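Local atomic coordinates of cell division protein FtsI/penicillin binding protein 2 (Legionella pneumophila subsp. pneumophila ATCC 43290, PDB entry 4ZTK), a protein that probably cross-links peptidoglycan as a penicillin-binding D,D-transpeptidase of the FtsI type, forming peptide bridges in the wall built during cell division. Residues K154-F158 with A212-E216; F160-W166 with E183-V187. All coordinates share one frame; numbering follows the deposited sequence.

Overall arrangement
Running from the N terminus, the chain lays down helix 83-92 and later helix 148-157, whose last turn, with Phe158 just beyond it, is the first half of contact 1. Directly after it, 160-166 begins the loop that contact 2 closes around helix 172-181, returning at 183-187 just before helix 189-200. The chain then passes strands 204-205 and 211-212 before 212-216 completes contact 1, so the shorter loop lies wholly within the longer one. The centres are about 17 Å apart, yet the contacts touch where Leu155 meets Phe160 and Met162. Contact 1 ties the end of helix 148-157 to the loop before helix 216-231, contact 2 the two loops flanking helix 172-181, all away from the five-stranded sheet.

Contact 1. Residues K154-F158 with A212-E216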
loop_
_atom_site.group_PDB
_atom_site.type_symbol
_atom_site.label_atom_id
_atom_site.label_comp_id
_atom_site.label_asym_id
_atom_site.label_seq_id
_atom_site.Cartn_x
_atom_site.Cartn_y
_atom_site.Cartn_z
ATOM N N LYS A 154 11.337 -8.846 10.576
ATOM C CA LYS A 154 10.167 -8.030 10.871
ATOM C C LYS A 154 9.233 -7.908 9.668
ATOM O O LYS A 154 8.014 -7.953 9.824
ATOM C CB LYS A 154 10.565 -6.654 11.416
ATOM C CG LYS A 154 9.385 -5.818 11.907
ATOM C CD LYS A 154 8.604 -6.532 13.004
ATOM C CE LYS A 154 9.466 -6.781 14.228
ATOM N NZ LYS A 154 8.754 -7.621 15.228
ATOM N N LEU A 155 9.792 -7.775 8.468
ATOM C CA LEU A 155 8.945 -7.688 7.277
ATOM C C LEU A 155 8.257 -9.025 6.987
ATOM O O LEU A 155 7.128 -9.055 6.493
ATOM C CB LEU A 155 9.724 -7.194 6.057
ATOM C CG LEU A 155 9.534 -5.699 5.772
ATOM C CD1 LEU A 155 10.030 -4.849 6.936
ATOM C CD2 LEU A 155 10.215 -5.293 4.473
ATOM N N THR A 156 8.936 -10.122 7.308
ATOM C CA THR A 156 8.339 -11.443 7.171
ATOM C C THR A 156 7.138 -11.555 8.103
ATOM O O THR A 156 6.079 -12.046 7.714
ATOM C CB THR A 156 9.365 -12.564 7.462
ATOM O OG1 THR A 156 10.328 -12.606 6.402
ATOM C CG2 THR A 156 8.679 -13.933 7.572
ATOM N N GLU A 157 7.305 -11.068 9.326
ATOM C CA GLU A 157 6.216 -11.050 10.295
ATOM C C GLU A 157 5.029 -10.193 9.857
ATOM O O GLU A 157 3.900 -10.433 10.283
ATOM C CB GLU A 157 6.728 -10.592 11.661
ATOM C CG GLU A 157 7.602 -11.628 12.347
ATOM C CD GLU A 157 8.154 -11.146 13.674
ATOM O OE1 GLU A 157 8.959 -11.880 14.285
ATOM O OE2 GLU A 157 7.786 -10.034 14.107
ATOM N N PHE A 158 5.283 -9.186 9.023
ATOM C CA PHE A 158 4.213 -8.364 8.461
ATOM C C PHE A 158 3.515 -9.026 7.269
ATOM O O PHE A 158 2.567 -8.465 6.711
ATOM C CB PHE A 158 4.740 -6.992 8.027
ATOM C CG PHE A 158 4.752 -5.968 9.128
ATOM C CD1 PHE A 158 3.565 -5.490 9.658
ATOM C CD2 PHE A 158 5.952 -5.468 9.614
ATOM C CE1 PHE A 158 3.569 -4.538 10.665
ATOM C CE2 PHE A 158 5.967 -4.514 10.624
ATOM C CZ PHE A 158 4.773 -4.051 11.152
ATOM N N ALA A 212 1.104 -8.991 18.884
ATOM C CA ALA A 212 1.683 -7.696 18.562
ATOM C C ALA A 212 2.930 -7.874 17.707
ATOM O O ALA A 212 3.919 -8.447 18.156
ATOM C CB ALA A 212 2.017 -6.930 19.836
ATOM N N ILE A 213 2.872 -7.394 16.469
ATOM C CA ILE A 213 4.026 -7.432 15.577
ATOM C C ILE A 213 4.984 -6.296 15.918
ATOM O O ILE A 213 6.201 -6.473 15.910
ATOM C CB ILE A 213 3.601 -7.342 14.098
ATOM C CG1 ILE A 213 2.669 -8.502 13.753
ATOM C CG2 ILE A 213 4.817 -7.358 13.186
ATOM C CD1 ILE A 213 3.239 -9.863 14.120
ATOM N N ILE A 214 4.428 -5.128 16.222
ATOM C CA ILE A 214 5.227 -4.014 16.717
ATOM C C ILE A 214 4.606 -3.432 17.983
ATOM O O ILE A 214 3.422 -3.639 18.253
ATOM C CB ILE A 214 5.401 -2.906 15.655
ATOM C CG1 ILE A 214 4.042 -2.433 15.137
ATOM C CG2 ILE A 214 6.270 -3.400 14.511
ATOM C CD1 ILE A 214 4.127 -1.208 14.204
ATOM N N SER A 215 5.408 -2.710 18.758
ATOM C CA SER A 215 4.951 -2.136 20.024
ATOM C C SER A 215 3.859 -1.092 19.820
ATOM O O SER A 215 3.619 -0.640 18.698
ATOM C CB SER A 215 6.119 -1.487 20.763
ATOM O OG SER A 215 6.544 -0.315 20.083
ATOM N N GLU A 216 3.207 -0.705 20.912
ATOM C CA GLU A 216 2.180 0.330 20.861
ATOM C C GLU A 216 2.793 1.661 20.453
ATOM O O GLU A 216 2.220 2.396 19.648
ATOM C CB GLU A 216 1.483 0.471 22.211
ATOM C CG GLU A 216 0.683 -0.749 22.626
ATOM C CD GLU A 216 -0.068 -0.533 23.924
ATOM O OE1 GLU A 216 0.102 0.540 24.540
ATOM O OE2 GLU A 216 -0.831 -1.438 24.328
#
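Lys154 reaches from the last turn of helix 148-157 to the loop ahead of helix 216-231, where it meets Ile213, in the helical part of the penicillin-binding transpeptidase fold. From CB its chain leaves with CG opposite the backbone N (chi1 -173°), then bends at chi2 and chi3, which brings CD to 3.9 Å from CG2 of Ile213 and lets CE pass near Ile213 O. At the tip, NZ donates to Ile213 O over 2.9 Å, in the carbonyl plane with a C=O...N angle of 159°. The same NZ makes a salt bridge to Glu157 OE2 at 2.8 Å, one helical turn on, meeting its syn side but tilted out of the carboxylate plane. Glu157 OE1 in turn pairs with Lys153.

Beside this polar group, Ile213 sets CG2 over the centre of the Phe158 ring, a CH-pi contact of 3.9 Å from methyl carbon to centroid and only 9° off the normal. Ile214 adds its CG2 at 3.7 Å from Phe158 CZ, the two side chains roughly perpendicular. Phe85 of helix 83-92 packs edge-to-face with Phe158, and Ile198 of helix 189-200 touches both Phe158 and Ile213. The helix end is thus joined to the loop by one ammonium, its charge probably balanced in part by Glu157, shared between that carboxylate and the Ile213 carbonyl, beside a ring covered by a methyl group.

Contact 2. Residues F160-W166 with E183-V187; sequences FDMNSWW and ENIPV
Trp165 lies against Pro186 in the main apolar contact between the loops flanking helix 172-181. With CG anti to its carbonyl carbon (chi1 -60°), the indole turns over Pro186, whose CB stands 3.7 Å from the centroid of the six-membered ring and 13° off the normal, a CH-pi contact; CD sits over the same face nearer the rim. The indole edge faces the Asn184 backbone in plane, while Ile185 N comes obliquely to 3.2 Å from Trp165 CE3. Pro186 CG packs against Asp161 OD2, 3.4 Å away. Deeper in, Ile185 CD1 meets the selenium (SE) of selenomethionine Met162 at 3.8 Å, while Phe160 CD1 is 3.9 Å from Val187 CG1, which lies at the ring edge.

These loops belong to the helical part of the penicillin-binding transpeptidase fold: Phe160 packs edge-to-face with Phe85 of helix 83-92, which follows a Ser80-x-x-Lys83 sequence, consistent with the SxxK active-site motif of this family.

Among the polar contacts, Asn184 ND2 donates to Trp165 O, 3.1 Å away and nearly in line with the C=O (172°), though the acceptor lies out of the plane of the Asn184 amide. The Trp166 ring, in a cation-pi contact with Arg152, crosses that amide obliquely, its CE3 3.5 Å from Asn184 ND2. Asp161 shapes its own loop by an Asx turn and Asx motif, OD1 accepting from both Asn163 N and Ser164 N. Two waters bridge the loops: one lies within hydrogen-bonding distance of Asp161 O and Asn184 O and accepts a weak bond from Trp165 N; the other accepts from Asp161 N and lies doubtfully close to Pro186 O.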
loop_
_atom_site.group_PDB
_atom_site.type_symbol
_atom_site.label_atom_id
_atom_site.label_comp_id
_atom_site.label_asym_id
_atom_site.label_seq_id
_atom_site.Cartn_x
_atom_site.Cartn_y
_atom_site.Cartn_z
ATOM N N PHE A 160 5.290 -10.205 4.465
ATOM C CA PHE A 160 6.061 -10.043 3.237
ATOM C C PHE A 160 6.991 -11.227 2.968
ATOM O O PHE A 160 7.625 -11.763 3.879
ATOM C CB PHE A 160 6.867 -8.739 3.257
ATOM C CG PHE A 160 6.020 -7.509 3.201
ATOM C CD1 PHE A 160 5.540 -7.039 1.989
ATOM C CD2 PHE A 160 5.688 -6.825 4.360
ATOM C CE1 PHE A 160 4.748 -5.900 1.930
ATOM C CE2 PHE A 160 4.894 -5.684 4.311
ATOM C CZ PHE A 160 4.422 -5.222 3.095
ATOM N N ASP A 161 7.069 -11.619 1.702
ATOM C CA ASP A 161 8.006 -12.640 1.253
ATOM C C ASP A 161 9.410 -12.046 1.165
ATOM O O ASP A 161 9.718 -11.302 0.241
ATOM C CB ASP A 161 7.569 -13.155 -0.119
ATOM C CG ASP A 161 8.489 -14.233 -0.681
ATOM O OD1 ASP A 161 9.561 -14.526 -0.103
ATOM O OD2 ASP A 161 8.122 -14.793 -1.731
HETATM N N MSE A 162 10.263 -12.390 2.121
HETATM C CA MSE A 162 11.646 -11.932 2.102
HETATM C C MSE A 162 12.571 -13.090 1.745
HETATM O O MSE A 162 13.743 -13.108 2.126
HETATM C CB MSE A 162 12.022 -11.341 3.458
HETATM C CG MSE A 162 11.040 -10.287 3.941
HETATM SE SE MSE A 162 10.965 -8.737 2.752
HETATM C CE MSE A 162 12.676 -7.930 3.235
ATOM N N ASN A 163 12.034 -14.056 1.004
ATOM C CA ASN A 163 12.793 -15.254 0.650
ATOM C C ASN A 163 12.929 -15.497 -0.851
ATOM O O ASN A 163 14.020 -15.777 -1.330
ATOM C CB ASN A 163 12.201 -16.487 1.333
ATOM C CG ASN A 163 12.653 -16.629 2.774
ATOM O OD1 ASN A 163 12.119 -15.978 3.673
ATOM N ND2 ASN A 163 13.645 -17.486 3.002
ATOM N N SER A 164 11.825 -15.390 -1.585
ATOM C CA SER A 164 11.826 -15.676 -3.020
ATOM C C SER A 164 12.882 -14.885 -3.767
ATOM O O SER A 164 13.843 -15.448 -4.285
ATOM C CB SER A 164 10.462 -15.372 -3.632
ATOM O OG SER A 164 9.458 -16.190 -3.063
ATOM N N TRP A 165 12.689 -13.573 -3.817
ATOM C CA TRP A 165 13.597 -12.686 -4.527
ATOM C C TRP A 165 14.740 -12.246 -3.614
ATOM O O TRP A 165 14.812 -11.083 -3.213
ATOM C CB TRP A 165 12.833 -11.468 -5.068
ATOM C CG TRP A 165 11.715 -11.810 -6.042
ATOM C CD1 TRP A 165 11.468 -13.027 -6.616
ATOM C CD2 TRP A 165 10.701 -10.920 -6.545
ATOM N NE1 TRP A 165 10.371 -12.949 -7.444
ATOM C CE2 TRP A 165 9.882 -11.669 -7.418
ATOM C CE3 TRP A 165 10.408 -9.565 -6.343
ATOM C CZ2 TRP A 165 8.789 -11.108 -8.087
ATOM C CZ3 TRP A 165 9.321 -9.012 -7.009
ATOM C CH2 TRP A 165 8.528 -9.782 -7.869
ATOM N N TRP A 166 15.630 -13.180 -3.284
ATOM C CA TRP A 166 16.766 -12.885 -2.410
ATOM C C TRP A 166 18.001 -13.712 -2.777
ATOM O O TRP A 166 17.933 -14.939 -2.864
ATOM C CB TRP A 166 16.394 -13.115 -0.941
ATOM C CG TRP A 166 17.396 -12.552 0.034
ATOM C CD1 TRP A 166 18.555 -13.141 0.455
ATOM C CD2 TRP A 166 17.326 -11.285 0.706
ATOM N NE1 TRP A 166 19.210 -12.320 1.344
ATOM C CE2 TRP A 166 18.476 -11.176 1.515
ATOM C CE3 TRP A 166 16.404 -10.233 0.699
ATOM C CZ2 TRP A 166 18.727 -10.056 2.308
ATOM C CZ3 TRP A 166 16.655 -9.124 1.491
ATOM C CH2 TRP A 166 17.807 -9.044 2.283
ATOM N N GLU A 183 11.600 -3.273 -4.232
ATOM C CA GLU A 183 12.013 -3.784 -5.534
ATOM C C GLU A 183 12.108 -5.318 -5.576
ATOM O O GLU A 183 11.653 -5.948 -6.533
ATOM C CB GLU A 183 13.359 -3.155 -5.917
ATOM C CG GLU A 183 13.837 -3.460 -7.322
ATOM C CD GLU A 183 15.084 -2.669 -7.692
ATOM O OE1 GLU A 183 16.172 -3.276 -7.792
ATOM O OE2 GLU A 183 14.974 -1.439 -7.880
ATOM N N ASN A 184 12.695 -5.917 -4.544
ATOM C CA ASN A 184 12.879 -7.373 -4.527
ATOM C C ASN A 184 11.852 -8.113 -3.665
ATOM O O ASN A 184 12.186 -9.077 -2.970
ATOM C CB ASN A 184 14.311 -7.749 -4.112
ATOM C CG ASN A 184 14.631 -7.370 -2.670
ATOM O OD1 ASN A 184 14.226 -6.312 -2.185
ATOM N ND2 ASN A 184 15.362 -8.244 -1.977
ATOM N N ILE A 185 10.601 -7.666 -3.714
ATOM C CA ILE A 185 9.564 -8.249 -2.873
ATOM C C ILE A 185 8.287 -8.512 -3.668
ATOM O O ILE A 185 7.610 -7.578 -4.082
ATOM C CB ILE A 185 9.246 -7.338 -1.668
ATOM C CG1 ILE A 185 10.528 -6.984 -0.904
ATOM C CG2 ILE A 185 8.243 -8.005 -0.743
ATOM C CD1 ILE A 185 10.327 -5.988 0.222
ATOM N N PRO A 186 7.959 -9.794 -3.886
ATOM C CA PRO A 186 6.718 -10.165 -4.575
ATOM C C PRO A 186 5.506 -10.058 -3.649
ATOM O O PRO A 186 5.502 -10.658 -2.573
ATOM C CB PRO A 186 6.959 -11.628 -4.955
ATOM C CG PRO A 186 7.884 -12.139 -3.891
ATOM C CD PRO A 186 8.758 -10.973 -3.501
ATOM N N VAL A 187 4.502 -9.285 -4.055
ATOM C CA VAL A 187 3.246 -9.216 -3.317
ATOM C C VAL A 187 2.061 -9.470 -4.244
ATOM O O VAL A 187 2.195 -9.453 -5.466
ATOM C CB VAL A 187 3.050 -7.849 -2.593
ATOM C CG1 VAL A 187 4.191 -7.576 -1.624
ATOM C CG2 VAL A 187 2.902 -6.702 -3.596
HETATM O O HOH W 1 12.111 -11.426 -1.625
HETATM O O HOH W 2 5.311 -10.568 -0.106
#